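Local structure of devB protein (Vibrio cholerae O1 biovar eltor str. N16961, 1Y89) at residues F64-V72 with G170-A178. The protein probably hydrolyses 6-phosphogluconolactone in the pentose phosphate pathway. Numbering follows the deposited sequence.
Sequences FWWGDERCV and GQLRVSKTA. With PO4 (phosphate ion), chain C.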
loop_
_atom_site.group_PDB
_atom_site.type_symbol
_atom_site.label_atom_id
_atom_site.label_comp_id
_atom_site.label_asym_id
_atom_site.label_seq_id
_atom_site.Cartn_x
_atom_site.Cartn_y
_atom_site.Cartn_z
ATOM N N PHE A 64 20.454 10.648 4.847
ATOM C CA PHE A 64 20.686 9.333 4.265
ATOM C C PHE A 64 21.738 8.582 5.028
ATOM O O PHE A 64 22.820 9.125 5.327
ATOM C CB PHE A 64 21.100 9.424 2.779
ATOM C CG PHE A 64 19.985 9.854 1.888
ATOM C CD1 PHE A 64 18.784 9.152 1.857
ATOM C CD2 PHE A 64 20.123 10.960 1.083
ATOM C CE1 PHE A 64 17.725 9.559 1.010
ATOM C CE2 PHE A 64 19.072 11.375 0.243
ATOM C CZ PHE A 64 17.873 10.670 0.213
ATOM N N TRP A 65 21.393 7.323 5.311
ATOM C CA TRP A 65 22.285 6.382 5.972
ATOM C C TRP A 65 22.264 5.141 5.083
ATOM O O TRP A 65 21.488 5.103 4.128
ATOM C CB TRP A 65 21.770 6.021 7.364
ATOM C CG TRP A 65 21.550 7.202 8.271
ATOM C CD1 TRP A 65 20.486 8.086 8.230
ATOM C CD2 TRP A 65 22.364 7.601 9.365
ATOM N NE1 TRP A 65 20.619 9.030 9.231
ATOM C CE2 TRP A 65 21.744 8.735 9.959
ATOM C CE3 TRP A 65 23.548 7.101 9.926
ATOM C CZ2 TRP A 65 22.282 9.390 11.052
ATOM C CZ3 TRP A 65 24.086 7.757 11.028
ATOM C CH2 TRP A 65 23.447 8.896 11.580
ATOM N N TRP A 66 23.129 4.175 5.383
ATOM C CA TRP A 66 23.219 2.911 4.655
ATOM C C TRP A 66 22.856 1.723 5.514
ATOM O O TRP A 66 23.331 1.629 6.668
ATOM C CB TRP A 66 24.613 2.752 4.006
ATOM C CG TRP A 66 24.605 3.500 2.699
ATOM C CD1 TRP A 66 24.382 2.983 1.447
ATOM C CD2 TRP A 66 24.720 4.912 2.538
ATOM N NE1 TRP A 66 24.366 3.993 0.525
ATOM C CE2 TRP A 66 24.556 5.191 1.169
ATOM C CE3 TRP A 66 24.932 5.985 3.436
ATOM C CZ2 TRP A 66 24.640 6.503 0.647
ATOM C CZ3 TRP A 66 25.000 7.289 2.924
ATOM C CH2 TRP A 66 24.831 7.536 1.550
ATOM N N GLY A 67 22.004 0.828 4.979
ATOM C CA GLY A 67 21.716 -0.425 5.714
ATOM C C GLY A 67 22.974 -1.306 5.756
ATOM O O GLY A 67 23.179 -2.115 6.662
ATOM N N ASP A 68 23.814 -1.178 4.740
ATOM C CA ASP A 68 25.125 -1.838 4.747
ATOM C C ASP A 68 26.042 -1.122 3.758
ATOM O O ASP A 68 25.561 -0.389 2.861
ATOM C CB ASP A 68 25.019 -3.379 4.432
ATOM C CG ASP A 68 24.605 -3.691 2.992
ATOM O OD1 ASP A 68 23.651 -3.058 2.468
ATOM O OD2 ASP A 68 25.208 -4.621 2.393
ATOM N N GLU A 69 27.336 -1.378 3.909
ATOM C CA GLU A 69 28.364 -0.798 3.072
ATOM C C GLU A 69 29.505 -1.803 2.962
ATOM O O GLU A 69 29.808 -2.500 3.936
ATOM C CB GLU A 69 28.899 0.512 3.660
ATOM C CG GLU A 69 29.974 1.229 2.815
ATOM C CD GLU A 69 29.484 1.526 1.399
ATOM O OE1 GLU A 69 29.615 0.632 0.509
ATOM O OE2 GLU A 69 28.954 2.641 1.195
ATOM N N ARG A 70 30.102 -1.868 1.766
ATOM C CA ARG A 70 31.262 -2.685 1.496
ATOM C C ARG A 70 32.502 -1.970 2.041
ATOM O O ARG A 70 32.638 -0.737 1.943
ATOM C CB ARG A 70 31.412 -2.949 -0.011
ATOM C CG ARG A 70 30.319 -3.879 -0.593
ATOM C CD ARG A 70 28.959 -3.199 -0.766
ATOM N NE ARG A 70 28.028 -4.033 -1.564
ATOM C CZ ARG A 70 28.057 -4.148 -2.894
ATOM N NH1 ARG A 70 28.949 -3.464 -3.628
ATOM N NH2 ARG A 70 27.173 -4.940 -3.505
ATOM N N CYS A 71 33.385 -2.731 2.663
ATOM C CA CYS A 71 34.536 -2.128 3.326
ATOM C C CYS A 71 35.590 -1.808 2.294
ATOM O O CYS A 71 36.690 -2.382 2.309
ATOM C CB CYS A 71 35.067 -3.034 4.467
ATOM S SG CYS A 71 33.862 -3.063 5.786
ATOM N N VAL A 72 35.237 -0.867 1.411
ATOM C CA VAL A 72 36.127 -0.389 0.350
ATOM C C VAL A 72 36.089 1.128 0.359
ATOM O O VAL A 72 35.146 1.731 0.924
ATOM C CB VAL A 72 35.724 -0.915 -1.075
ATOM C CG1 VAL A 72 35.941 -2.466 -1.222
ATOM C CG2 VAL A 72 34.268 -0.493 -1.484
ATOM N N GLY A 170 34.158 -13.437 0.936
ATOM C CA GLY A 170 34.817 -13.041 2.160
ATOM C C GLY A 170 34.940 -11.534 2.277
ATOM O O GLY A 170 35.483 -11.026 3.252
ATOM N N GLN A 171 34.399 -10.807 1.310
ATOM C CA GLN A 171 34.466 -9.356 1.334
ATOM C C GLN A 171 33.778 -8.866 2.607
ATOM O O GLN A 171 32.655 -9.281 2.913
ATOM C CB GLN A 171 33.740 -8.776 0.118
ATOM C CG GLN A 171 33.720 -7.225 0.101
ATOM C CD GLN A 171 32.689 -6.696 -0.866
ATOM O OE1 GLN A 171 31.490 -7.034 -0.786
ATOM N NE2 GLN A 171 33.156 -5.913 -1.836
ATOM N N LEU A 172 34.447 -7.979 3.342
ATOM C CA LEU A 172 33.886 -7.417 4.573
ATOM C C LEU A 172 32.884 -6.308 4.322
ATOM O O LEU A 172 33.076 -5.498 3.412
ATOM C CB LEU A 172 35.008 -6.893 5.479
ATOM C CG LEU A 172 35.958 -7.990 5.973
ATOM C CD1 LEU A 172 37.083 -7.343 6.739
ATOM C CD2 LEU A 172 35.205 -9.050 6.818
ATOM N N ARG A 173 31.811 -6.293 5.128
ATOM C CA ARG A 173 30.807 -5.220 5.122
ATOM C C ARG A 173 30.525 -4.786 6.545
ATOM O O ARG A 173 30.639 -5.596 7.476
ATOM C CB ARG A 173 29.463 -5.748 4.581
ATOM C CG ARG A 173 29.440 -5.929 3.035
ATOM C CD ARG A 173 29.586 -7.369 2.657
ATOM N NE ARG A 173 29.572 -7.484 1.197
ATOM C CZ ARG A 173 28.465 -7.541 0.442
ATOM N NH1 ARG A 173 27.265 -7.543 1.001
ATOM N NH2 ARG A 173 28.567 -7.621 -0.881
ATOM N N VAL A 174 30.087 -3.538 6.698
ATOM C CA VAL A 174 29.464 -3.061 7.949
ATOM C C VAL A 174 27.961 -3.027 7.675
ATOM O O VAL A 174 27.534 -2.513 6.640
ATOM C CB VAL A 174 29.993 -1.663 8.338
ATOM C CG1 VAL A 174 29.181 -1.073 9.516
ATOM C CG2 VAL A 174 31.489 -1.761 8.666
ATOM N N SER A 175 27.178 -3.631 8.569
ATOM C CA SER A 175 25.752 -3.738 8.358
ATOM C C SER A 175 24.972 -3.252 9.556
ATOM O O SER A 175 25.424 -3.412 10.691
ATOM C CB SER A 175 25.374 -5.196 8.105
ATOM O OG SER A 175 24.010 -5.333 7.708
ATOM N N LYS A 176 23.789 -2.698 9.315
ATOM C CA LYS A 176 22.790 -2.629 10.386
ATOM C C LYS A 176 22.514 -4.040 10.883
ATOM O O LYS A 176 22.609 -4.998 10.094
ATOM C CB LYS A 176 21.468 -2.067 9.853
ATOM C CG LYS A 176 21.488 -0.553 9.637
ATOM C CD LYS A 176 20.038 -0.058 9.320
ATOM C CE LYS A 176 19.914 1.480 9.215
ATOM N NZ LYS A 176 20.806 2.165 8.230
ATOM N N THR A 177 22.173 -4.183 12.171
ATOM C CA THR A 177 21.707 -5.469 12.671
ATOM C C THR A 177 20.199 -5.604 12.450
ATOM O O THR A 177 19.515 -4.602 12.156
ATOM C CB THR A 177 21.964 -5.610 14.174
ATOM O OG1 THR A 177 21.347 -4.502 14.853
ATOM C CG2 THR A 177 23.471 -5.653 14.441
ATOM N N ALA A 178 19.676 -6.822 12.622
ATOM C CA ALA A 178 18.217 -7.058 12.478
ATOM C C ALA A 178 17.398 -6.125 13.398
ATOM O O ALA A 178 16.327 -5.627 13.030
ATOM C CB ALA A 178 17.883 -8.516 12.777
HETATM P P PO4 C . 24.924 -7.584 -2.065
HETATM O O1 PO4 C . 24.804 -7.778 -0.562
HETATM O O2 PO4 C . 23.949 -8.480 -2.724
HETATM O O3 PO4 C . 24.637 -6.140 -2.286
HETATM O O4 PO4 C . 26.300 -7.958 -2.464
#
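Arg-70 and Arg-173 both set CG beside the backbone N (chi1 -69° and -76°), and the bend at chi2 carries both guanidinium groups, side by side, from one face of the sheet to a phosphate ion, probably from the crystallisation liquor. Arg-173 meets it edge-on in the guanidinium plane, with nearly straight bonds from NH1 to phosphate O1 (2.9 Å) and from NH2 to O4 (2.8 Å). Arg-70 NH2 reaches phosphate O3 at 3.1 Å while its NH1 bonds to Glu-78 O, and the anion probably offsets the positive charge of the pair. Gln-171 OE1 accepts from both NE (2.8 Å) and NH2 of Arg-173, fixing the rotation of that guanidinium, while the amide packs against Arg-70 CG. Asp-68 OD2 lies well out of the Arg-173 plane, leaving a long, purely electrostatic bridge; Ser-147 OG bonds to both OD2 and Arg-173 NH1. His-144 NE2 also bonds to the phosphate, consistent with a sugar-phosphate pocket as in 6-phosphogluconolactonases. Beneath, the strands pair antiparallel: Glu-69 and Val-174 exchange two backbone bonds, and Cys-71 N reaches Leu-172 O at 2.9 Å. Beyond the break at Gly-67, whose O accepts from Lys-176 N (2.8 Å), Lys-176 NZ bonds weakly to Trp-66 O and also to Ser-34. Strand 172-176 lies between strands 62-70 and 161-165 in the mixed sheet, with Val-174 against helix 108-122 and Arg-70 touching helix 80-89.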